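Local coordinates for nitroreductase (Bacteroides fragilis NCTC 9343, PDB 3EK3) that is an FMN-dependent nitroreductase, which probably draws its reducing electrons from NAD(P)H, at the interface of chains A and B. Residues are numbered along the deposited sequence; one frame, centred on the assembly and turned at random. Chains: chain A/B, Nitroreductase.

Contact 1: the interface of chains A and B. Residues chain A 11-12, 179, 181-182; chain B 38-39, 47.
B:Tyr39 pushes its ring between A:Val181 and A:Lys12, a clear case of an aromatic plate filled in on both faces by a neighbouring subunit. The methyl CG1 of A:Val181 sits over the middle of one face, 3.7 Å from the ring centroid, and CG of A:Lys12 lies over the middle of the opposite face. A:Val181 crosses the ring at about a right angle. The A:Lys12 chain, with CG turned away from its own carbonyl carbon (chi1 -68°), runs obliquely over the ring by way of CB and CG. The methylenes of A:Lys179, an extended chain, slide past in the opposite sense over the CD2 and CE2 rim, on the A:Val181 side, and complete this tight part.

The wetter part begins where that lysine ends, and water 3 lies at the ring edge, in its plane. The ammonium NZ donates to the carbonyl O of B:Tyr39 at 2.8 Å, coming from above the carbonyl plane, and also meets waters 2 and 3. Water 2 carries the link on to the carbonyl of B:Ala38, the last residue of helix 27-38, while water 1 joins B:Tyr39 O to A:Ile11 O. Since A:Lys179 is also an FMN-binding residue, the dimer contact probably helps to place a cofactor ligand. Farther along, the A:Lys182 backbone N donates a nearly straight bond (170° at H) to the B:Glu47 carboxylate oxygen OE2 at 2.9 Å, from above the carboxylate plane.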
ATOM      1  N   ILE A  11       4.777 -13.389   1.581  1.00 11.78           N
ATOM      2  CA  ILE A  11       3.542 -12.595   1.616  1.00 11.38           C
ATOM      3  C   ILE A  11       2.507 -13.210   2.588  1.00 12.43           C
ATOM      4  O   ILE A  11       1.901 -12.492   3.391  1.00 13.03           O
ATOM      5  CB  ILE A  11       2.945 -12.439   0.199  1.00 14.68           C
ATOM      6  CG1 ILE A  11       3.742 -11.368  -0.583  1.00 13.48           C
ATOM      7  CG2 ILE A  11       1.470 -12.067   0.260  1.00 11.49           C
ATOM      8  CD1 ILE A  11       3.440 -11.286  -2.094  1.00 10.94           C
ATOM      9  N   LYS A  12       2.273 -14.513   2.498  1.00 13.39           N
ATOM     10  CA  LYS A  12       1.386 -15.204   3.442  1.00 14.47           C
ATOM     11  C   LYS A  12       1.905 -15.217   4.872  1.00 14.74           C
ATOM     12  O   LYS A  12       1.105 -15.236   5.803  1.00 13.57           O
ATOM     13  CB  LYS A  12       1.114 -16.633   2.988  1.00 13.16           C
ATOM     14  CG  LYS A  12       0.286 -16.751   1.734  1.00 21.77           C
ATOM     15  CD  LYS A  12       0.387 -18.198   1.249  1.00 24.48           C
ATOM     16  CE  LYS A  12      -0.738 -18.603   0.380  1.00 36.30           C
ATOM     17  NZ  LYS A  12      -0.670 -20.081   0.075  1.00 40.02           N
ATOM     18  N   LYS A 179      -3.426 -17.514  11.093  1.00 15.09           N
ATOM     19  CA  LYS A 179      -4.055 -16.633  10.097  1.00 13.94           C
ATOM     20  C   LYS A 179      -4.928 -17.389   9.109  1.00 12.66           C
ATOM     21  O   LYS A 179      -4.513 -18.367   8.505  1.00 12.53           O
ATOM     22  CB  LYS A 179      -3.036 -15.781   9.318  1.00 12.90           C
ATOM     23  CG  LYS A 179      -3.664 -14.931   8.199  1.00 10.85           C
ATOM     24  CD  LYS A 179      -2.828 -13.718   7.836  1.00 12.26           C
ATOM     25  CE  LYS A 179      -3.574 -12.765   6.912  1.00 12.16           C
ATOM     26  NZ  LYS A 179      -2.785 -11.523   6.591  1.00 10.74           N
ATOM     27  N   VAL A 181      -7.972 -16.043   6.010  1.00  9.80           N
ATOM     28  CA  VAL A 181      -8.548 -14.876   5.338  1.00  8.31           C
ATOM     29  C   VAL A 181     -10.039 -15.092   5.009  1.00  7.55           C
ATOM     30  O   VAL A 181     -10.548 -16.213   4.949  1.00  6.90           O
ATOM     31  CB  VAL A 181      -7.766 -14.477   4.048  1.00  8.71           C
ATOM     32  CG1 VAL A 181      -6.312 -14.084   4.399  1.00  9.67           C
ATOM     33  CG2 VAL A 181      -7.826 -15.579   3.033  1.00  8.63           C
ATOM     34  N   LYS A 182     -10.743 -13.971   4.846  1.00  9.67           N
ATOM     35  CA  LYS A 182     -12.152 -13.979   4.539  1.00  9.80           C
ATOM     36  C   LYS A 182     -12.412 -14.545   3.135  1.00  9.22           C
ATOM     37  O   LYS A 182     -11.871 -14.051   2.148  1.00 10.38           O
ATOM     38  CB  LYS A 182     -12.722 -12.551   4.645  1.00  8.51           C
ATOM     39  CG  LYS A 182     -14.197 -12.416   4.331  1.00 10.99           C
ATOM     40  CD  LYS A 182     -15.097 -13.046   5.388  1.00  8.23           C
ATOM     41  CE  LYS A 182     -16.591 -12.965   5.001  1.00 11.42           C
ATOM     42  NZ  LYS A 182     -17.509 -13.466   6.097  1.00  6.39           N
TER
ATOM     43  N   ALA B  38      -5.248 -10.702  -0.887  1.00  9.55           N
ATOM     44  CA  ALA B  38      -6.082 -11.084   0.255  1.00 11.67           C
ATOM     45  C   ALA B  38      -5.354 -11.176   1.593  1.00 11.56           C
ATOM     46  O   ALA B  38      -5.956 -10.935   2.661  1.00 10.56           O
ATOM     47  CB  ALA B  38      -6.809 -12.391  -0.025  1.00 12.16           C
ATOM     48  N   TYR B  39      -4.070 -11.545   1.530  1.00 10.89           N
ATOM     49  CA  TYR B  39      -3.189 -11.653   2.698  1.00  9.69           C
ATOM     50  C   TYR B  39      -2.526 -10.347   3.167  1.00 10.67           C
ATOM     51  O   TYR B  39      -1.814 -10.327   4.197  1.00  9.25           O
ATOM     52  CB  TYR B  39      -2.124 -12.740   2.434  1.00  9.74           C
ATOM     53  CG  TYR B  39      -2.572 -14.119   2.832  1.00 10.76           C
ATOM     54  CD1 TYR B  39      -3.378 -14.891   1.993  1.00 16.29           C
ATOM     55  CD2 TYR B  39      -2.214 -14.648   4.061  1.00 11.07           C
ATOM     56  CE1 TYR B  39      -3.800 -16.150   2.379  1.00 17.14           C
ATOM     57  CE2 TYR B  39      -2.648 -15.898   4.461  1.00 13.12           C
ATOM     58  CZ  TYR B  39      -3.446 -16.643   3.616  1.00 15.46           C
ATOM     59  OH  TYR B  39      -3.855 -17.897   3.993  1.00 14.54           O
ATOM     60  N   GLU B  47     -10.928  -6.447   6.549  1.00 12.54           N
ATOM     61  CA  GLU B  47     -11.065  -7.135   5.252  1.00 13.05           C
ATOM     62  C   GLU B  47     -12.337  -6.740   4.496  1.00 12.82           C
ATOM     63  O   GLU B  47     -13.047  -7.614   3.966  1.00 12.11           O
ATOM     64  CB  GLU B  47     -11.092  -8.648   5.433  1.00 12.93           C
ATOM     65  CG  GLU B  47      -9.846  -9.230   5.985  1.00 14.71           C
ATOM     66  CD  GLU B  47      -9.937 -10.724   6.208  1.00 13.78           C
ATOM     67  OE1 GLU B  47     -10.613 -11.146   7.176  1.00 13.27           O
ATOM     68  OE2 GLU B  47      -9.286 -11.475   5.432  1.00 11.89           O
TER
HETATM   69  O   HOH W   1       0.847 -10.084   3.419  1.00 13.99           O
HETATM   70  O   HOH W   2      -5.122 -10.315   5.235  1.00 15.83           O
HETATM   71  O   HOH W   3      -0.133 -12.319   5.826  1.00 20.07           O

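Contact 2: the interface of chains A and B. Residues chain A 6-7, 10, 122-123, 126; chain B 5-7.
Two copies of one glutamate, A:Glu6 and B:Glu6, meet here with their side chains crossing at about a right angle, an example of how a two-fold axis brings like against like. Their carboxylates stack with planes 27° apart, A:Glu6 CD lying 3.9 Å from B:Glu6 CD. OE1 of each faces CB and CG of the other. Such a pairing of acids would be costly if both were charged, but water and helix N-H groups may ease it. OE1 of B:Glu6 takes waters 5 and 6, which lead to the backbone N of A:Val7 and A:Glu6, at the start of helix 6-13; water 4 joins OE1 of A:Glu6 to B:Val7 N.

Beside this pair, B:Val7 wedges into chain A with its two methyls parted. CG1, anti to the backbone N (chi1 172°), points at the carbonyl of A:Leu122, while CG2 lies 3.7 Å from CB of A:Thr10, the two side chains passing at a slant. The hydroxyl OG1 of A:Thr10 donates to A:Glu6 O at 2.7 Å, which fixes its rotation. At the far end the amide ND2 of B:Asn5 donates to the hydroxyl OG of A:Ser126 at 3.0 Å, with OG tilted 17° from the amide plane. That hydroxyl in turn donates to A:Ala123 O. The site thus joins the amino-terminal helices of the two subunits to each other and to the end of helix 109-126.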
ATOM      1  N   GLU A   6       9.250 -18.212  -2.874  1.00 14.29           N
ATOM      2  CA  GLU A   6       9.624 -17.533  -1.632  1.00 11.86           C
ATOM      3  C   GLU A   6       8.832 -16.245  -1.461  1.00 11.68           C
ATOM      4  O   GLU A   6       8.448 -15.927  -0.339  1.00 10.74           O
ATOM      5  CB  GLU A   6      11.097 -17.197  -1.591  1.00 10.67           C
ATOM      6  CG  GLU A   6      11.951 -18.428  -1.410  1.00 12.29           C
ATOM      7  CD  GLU A   6      13.413 -18.145  -1.131  1.00 15.78           C
ATOM      8  OE1 GLU A   6      13.821 -16.965  -1.035  1.00 20.02           O
ATOM      9  OE2 GLU A   6      14.155 -19.140  -1.006  1.00 21.29           O
ATOM     10  N   VAL A   7       8.577 -15.534  -2.548  1.00 12.32           N
ATOM     11  CA  VAL A   7       7.799 -14.286  -2.442  1.00 10.15           C
ATOM     12  C   VAL A   7       6.373 -14.551  -1.951  1.00 11.22           C
ATOM     13  O   VAL A   7       5.884 -13.907  -1.015  1.00 10.38           O
ATOM     14  CB  VAL A   7       7.743 -13.501  -3.777  1.00  9.56           C
ATOM     15  CG1 VAL A   7       6.760 -12.310  -3.688  1.00 10.07           C
ATOM     16  CG2 VAL A   7       9.143 -12.990  -4.139  1.00 11.97           C
ATOM     17  N   THR A  10       6.375 -15.554   1.648  1.00 12.30           N
ATOM     18  CA  THR A  10       6.715 -14.448   2.537  1.00  9.47           C
ATOM     19  C   THR A  10       5.492 -13.564   2.676  1.00 11.20           C
ATOM     20  O   THR A  10       5.162 -13.141   3.758  1.00  9.53           O
ATOM     21  CB  THR A  10       7.896 -13.626   2.004  1.00 11.46           C
ATOM     22  OG1 THR A  10       9.050 -14.492   1.871  1.00 10.06           O
ATOM     23  CG2 THR A  10       8.229 -12.458   2.921  1.00 14.60           C
ATOM     24  N   LEU A 122       7.343  -6.754   4.043  1.00 10.95           N
ATOM     25  CA  LEU A 122       7.769  -7.951   3.325  1.00  8.78           C
ATOM     26  C   LEU A 122       9.287  -8.130   3.342  1.00  9.83           C
ATOM     27  O   LEU A 122       9.803  -9.225   3.585  1.00  9.46           O
ATOM     28  CB  LEU A 122       7.208  -7.914   1.902  1.00 11.15           C
ATOM     29  CG  LEU A 122       5.679  -7.995   1.803  1.00 11.11           C
ATOM     30  CD1 LEU A 122       5.183  -7.830   0.333  1.00  9.22           C
ATOM     31  CD2 LEU A 122       5.101  -9.279   2.426  1.00  9.14           C
ATOM     32  N   ALA A 123      10.004  -7.035   3.132  1.00 11.80           N
ATOM     33  CA  ALA A 123      11.449  -7.025   3.286  1.00  9.70           C
ATOM     34  C   ALA A 123      11.821  -7.518   4.705  1.00 13.11           C
ATOM     35  O   ALA A 123      12.695  -8.359   4.868  1.00 12.27           O
ATOM     36  CB  ALA A 123      11.976  -5.627   3.034  1.00  9.37           C
ATOM     37  N   SER A 126      11.195 -11.185   5.194  1.00 12.87           N
ATOM     38  CA  SER A 126      12.199 -12.017   4.484  1.00 10.58           C
ATOM     39  C   SER A 126      13.533 -12.093   5.211  1.00 13.88           C
ATOM     40  O   SER A 126      14.320 -12.991   4.930  1.00 13.55           O
ATOM     41  CB  SER A 126      12.439 -11.509   3.064  1.00 12.44           C
ATOM     42  OG  SER A 126      13.285 -10.379   3.088  1.00 12.73           O
TER
ATOM     43  N   ASN B   5      18.063 -11.258  -1.071  1.00 14.84           N
ATOM     44  CA  ASN B   5      17.306 -12.503  -1.131  1.00 13.92           C
ATOM     45  C   ASN B   5      16.227 -12.384  -2.210  1.00 13.40           C
ATOM     46  O   ASN B   5      16.134 -11.358  -2.848  1.00 13.29           O
ATOM     47  CB  ASN B   5      16.762 -12.882   0.246  1.00 11.46           C
ATOM     48  CG  ASN B   5      15.758 -11.904   0.768  1.00 12.90           C
ATOM     49  OD1 ASN B   5      14.914 -11.426   0.022  1.00 11.28           O
ATOM     50  ND2 ASN B   5      15.840 -11.606   2.056  1.00 13.61           N
ATOM     51  N   GLU B   6      15.460 -13.431  -2.467  1.00 14.29           N
ATOM     52  CA  GLU B   6      14.517 -13.382  -3.586  1.00 11.86           C
ATOM     53  C   GLU B   6      13.465 -12.307  -3.359  1.00 11.68           C
ATOM     54  O   GLU B   6      13.079 -11.640  -4.314  1.00 10.74           O
ATOM     55  CB  GLU B   6      13.814 -14.704  -3.794  1.00 10.67           C
ATOM     56  CG  GLU B   6      14.740 -15.752  -4.359  1.00 12.29           C
ATOM     57  CD  GLU B   6      14.052 -17.026  -4.805  1.00 15.78           C
ATOM     58  OE1 GLU B   6      12.807 -17.134  -4.721  1.00 20.02           O
ATOM     59  OE2 GLU B   6      14.791 -17.928  -5.251  1.00 21.29           O
ATOM     60  N   VAL B   7      13.026 -12.131  -2.121  1.00 12.32           N
ATOM     61  CA  VAL B   7      12.019 -11.093  -1.842  1.00 10.15           C
ATOM     62  C   VAL B   7      12.556  -9.690  -2.141  1.00 11.22           C
ATOM     63  O   VAL B   7      11.917  -8.889  -2.833  1.00 10.38           O
ATOM     64  CB  VAL B   7      11.499 -11.141  -0.382  1.00  9.56           C
ATOM     65  CG1 VAL B   7      10.601  -9.922  -0.064  1.00 10.07           C
ATOM     66  CG2 VAL B   7      10.713 -12.437  -0.153  1.00 11.97           C
TER
HETATM   67  O   HOH W   4      13.421 -14.445   0.011  1.00 24.60           O
HETATM   68  O   HOH W   5      10.338 -15.981  -5.147  1.00 24.60           O
HETATM   69  O   HOH W   6      11.321 -19.377  -4.696  1.00 26.24           O

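Contact 3: the interface of chains A and B. Residues chain A 39-41, 115, 119; chain B 14, 118, 121.
The guanidinium group of B:Arg14 reaches over to A:Tyr39 and A:Pro41, and its two kinds of surface are used differently. At the edge, NH2 donates to the carbonyl O of A:Tyr39 at 3.1 Å; the oxygen lies in the guanidinium plane and the nitrogen in the carbonyl plane, with 162° at H. Over one face, CD of A:Pro41 rests 3.4 Å above the plane, offset toward the rim. The same proline faces the carboxylate of B:Glu118 and, through CG, touches CE2 of B:Phe121. B:Glu118 also crosses A:Asn119 at about a right angle, amide and carboxylate turned 60° apart; the modelled approach of OD1 to OE2 sets two acceptors together and is doubtful.

The next shell explains how the arginine is held. Its chain leaves with CG anti to the backbone N (chi1 -177°) and then bends at chi2 and chi3, which turns the guanidinium toward chain A. On its own side, B:Arg14 NE makes a long salt bridge with B:Glu118 OE2, at 3.8 Å, and helix 109-126 supplies that acid. B:Arg14 is an FMN-binding residue, so the partner chain probably steadies part of the cofactor site. Two waters finish the setting: water 8 spans A:Tyr39 O and B:Arg14 O, and water 7 is bound by B:Arg14 NE at 3.0 Å, by A:Tyr39 O and by A:Asn119 ND2 at 3.1 Å.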
ATOM      1  N   TYR A  39      11.800   1.646  -3.200  1.00 10.89           N
ATOM      2  CA  TYR A  39      11.489   1.023  -4.492  1.00  9.69           C
ATOM      3  C   TYR A  39      10.000   0.776  -4.783  1.00 10.67           C
ATOM      4  O   TYR A  39       9.633   0.314  -5.887  1.00  9.25           O
ATOM      5  CB  TYR A  39      12.296  -0.287  -4.633  1.00  9.74           C
ATOM      6  CG  TYR A  39      13.662  -0.082  -5.229  1.00 10.76           C
ATOM      7  CD1 TYR A  39      14.739   0.343  -4.449  1.00 16.29           C
ATOM      8  CD2 TYR A  39      13.877  -0.286  -6.582  1.00 11.07           C
ATOM      9  CE1 TYR A  39      15.985   0.547  -5.012  1.00 17.14           C
ATOM     10  CE2 TYR A  39      15.114  -0.067  -7.156  1.00 13.12           C
ATOM     11  CZ  TYR A  39      16.165   0.355  -6.365  1.00 15.46           C
ATOM     12  OH  TYR A  39      17.404   0.546  -6.921  1.00 14.54           O
ATOM     13  N   ALA A  40       9.132   1.133  -3.829  1.00 13.30           N
ATOM     14  CA  ALA A  40       7.696   1.093  -4.033  1.00 11.87           C
ATOM     15  C   ALA A  40       7.247   2.019  -5.185  1.00 12.20           C
ATOM     16  O   ALA A  40       7.890   3.035  -5.508  1.00 11.65           O
ATOM     17  CB  ALA A  40       6.912   1.476  -2.700  1.00 12.66           C
ATOM     18  N   PRO A  41       6.126   1.672  -5.810  1.00  9.93           N
ATOM     19  CA  PRO A  41       5.607   2.525  -6.838  1.00  8.79           C
ATOM     20  C   PRO A  41       5.077   3.781  -6.158  1.00  9.16           C
ATOM     21  O   PRO A  41       4.660   3.708  -4.992  1.00 11.44           O
ATOM     22  CB  PRO A  41       4.430   1.722  -7.419  1.00  9.18           C
ATOM     23  CG  PRO A  41       4.008   0.775  -6.316  1.00  8.13           C
ATOM     24  CD  PRO A  41       5.307   0.457  -5.582  1.00 10.92           C
ATOM     25  N   CYS A 115       2.092   1.609  -0.103  1.00 10.21           N
ATOM     26  CA  CYS A 115       2.915   0.720  -0.961  1.00  9.63           C
ATOM     27  C   CYS A 115       4.322   0.544  -0.405  1.00 10.37           C
ATOM     28  O   CYS A 115       4.863  -0.565  -0.371  1.00 11.29           O
ATOM     29  CB  CYS A 115       2.974   1.219  -2.391  1.00 11.05           C
ATOM     30  SG  CYS A 115       1.430   1.070  -3.312  1.00 11.95           S
ATOM     31  N   ASN A 119       6.054  -2.960   1.185  1.00 13.43           N
ATOM     32  CA  ASN A 119       7.406  -3.442   0.828  1.00 12.05           C
ATOM     33  C   ASN A 119       8.305  -3.673   2.055  1.00 11.19           C
ATOM     34  O   ASN A 119       9.010  -4.668   2.153  1.00 11.34           O
ATOM     35  CB  ASN A 119       8.084  -2.454  -0.151  1.00 14.32           C
ATOM     36  CG  ASN A 119       7.615  -2.638  -1.570  1.00 13.41           C
ATOM     37  OD1 ASN A 119       6.727  -3.464  -1.843  1.00 11.26           O
ATOM     38  ND2 ASN A 119       8.223  -1.880  -2.502  1.00 10.05           N
TER
ATOM     39  N   ARG B  14      10.295  -5.169  -9.483  1.00 12.03           N
ATOM     40  CA  ARG B  14       8.916  -4.776  -9.816  1.00 11.56           C
ATOM     41  C   ARG B  14       8.884  -3.450 -10.549  1.00 13.07           C
ATOM     42  O   ARG B  14       9.372  -2.432 -10.039  1.00 14.29           O
ATOM     43  CB  ARG B  14       8.047  -4.692  -8.565  1.00 11.33           C
ATOM     44  CG  ARG B  14       6.581  -4.368  -8.836  1.00 10.06           C
ATOM     45  CD  ARG B  14       5.980  -3.399  -7.836  1.00  8.93           C
ATOM     46  NE  ARG B  14       6.811  -2.221  -7.647  1.00  9.38           N
ATOM     47  CZ  ARG B  14       6.865  -1.190  -8.485  1.00  9.43           C
ATOM     48  NH1 ARG B  14       6.123  -1.154  -9.570  1.00 10.39           N
ATOM     49  NH2 ARG B  14       7.704  -0.209  -8.239  1.00 10.27           N
ATOM     50  N   GLU B 118       0.016  -3.726  -3.681  1.00 10.80           N
ATOM     51  CA  GLU B 118       1.457  -3.951  -3.665  1.00 10.13           C
ATOM     52  C   GLU B 118       1.783  -5.436  -3.573  1.00 12.10           C
ATOM     53  O   GLU B 118       2.645  -5.894  -4.311  1.00 10.73           O
ATOM     54  CB  GLU B 118       2.141  -3.127  -2.581  1.00 11.93           C
ATOM     55  CG  GLU B 118       3.674  -3.121  -2.566  1.00 10.89           C
ATOM     56  CD  GLU B 118       4.307  -2.578  -3.842  1.00 15.50           C
ATOM     57  OE1 GLU B 118       3.599  -1.959  -4.615  1.00 11.65           O
ATOM     58  OE2 GLU B 118       5.524  -2.790  -4.107  1.00 12.09           O
ATOM     59  N   PHE B 121       1.264  -6.922  -7.100  1.00 11.07           N
ATOM     60  CA  PHE B 121       2.397  -6.554  -7.982  1.00 10.81           C
ATOM     61  C   PHE B 121       3.585  -7.481  -7.758  1.00  9.41           C
ATOM     62  O   PHE B 121       4.207  -7.997  -8.692  1.00 12.64           O
ATOM     63  CB  PHE B 121       2.902  -5.138  -7.748  1.00 10.33           C
ATOM     64  CG  PHE B 121       1.933  -4.018  -8.144  1.00  9.70           C
ATOM     65  CD1 PHE B 121       0.964  -4.157  -9.163  1.00  7.38           C
ATOM     66  CD2 PHE B 121       2.076  -2.776  -7.542  1.00  9.95           C
ATOM     67  CE1 PHE B 121       0.119  -3.068  -9.500  1.00 14.22           C
ATOM     68  CE2 PHE B 121       1.258  -1.683  -7.886  1.00 12.14           C
ATOM     69  CZ  PHE B 121       0.276  -1.845  -8.873  1.00 13.42           C
TER
HETATM   70  O   HOH W   7       8.847  -2.330  -5.514  1.00 13.99           O
HETATM   71  O   HOH W   8      10.840  -1.393  -8.140  1.00 20.07           O

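The centres of contact 1 and contact 2 lie about 17 Å apart, those of contacts 1 and 3 about 18 Å, and those of contacts 2 and 3 about 13 Å, all within one two-fold interface. Helix 6-13 serves contacts 1 and 2, helix 109-126 contacts 2 and 3. B:Tyr39 in contact 1 and A:Tyr39 in contact 3 are the same residue of the two copies; by symmetry its carbonyl takes both lysine and arginine from the partner, linking these contacts at one atom. The FMN sites thus lie close to the interface, and the partner chain may help to position cofactor-binding residues.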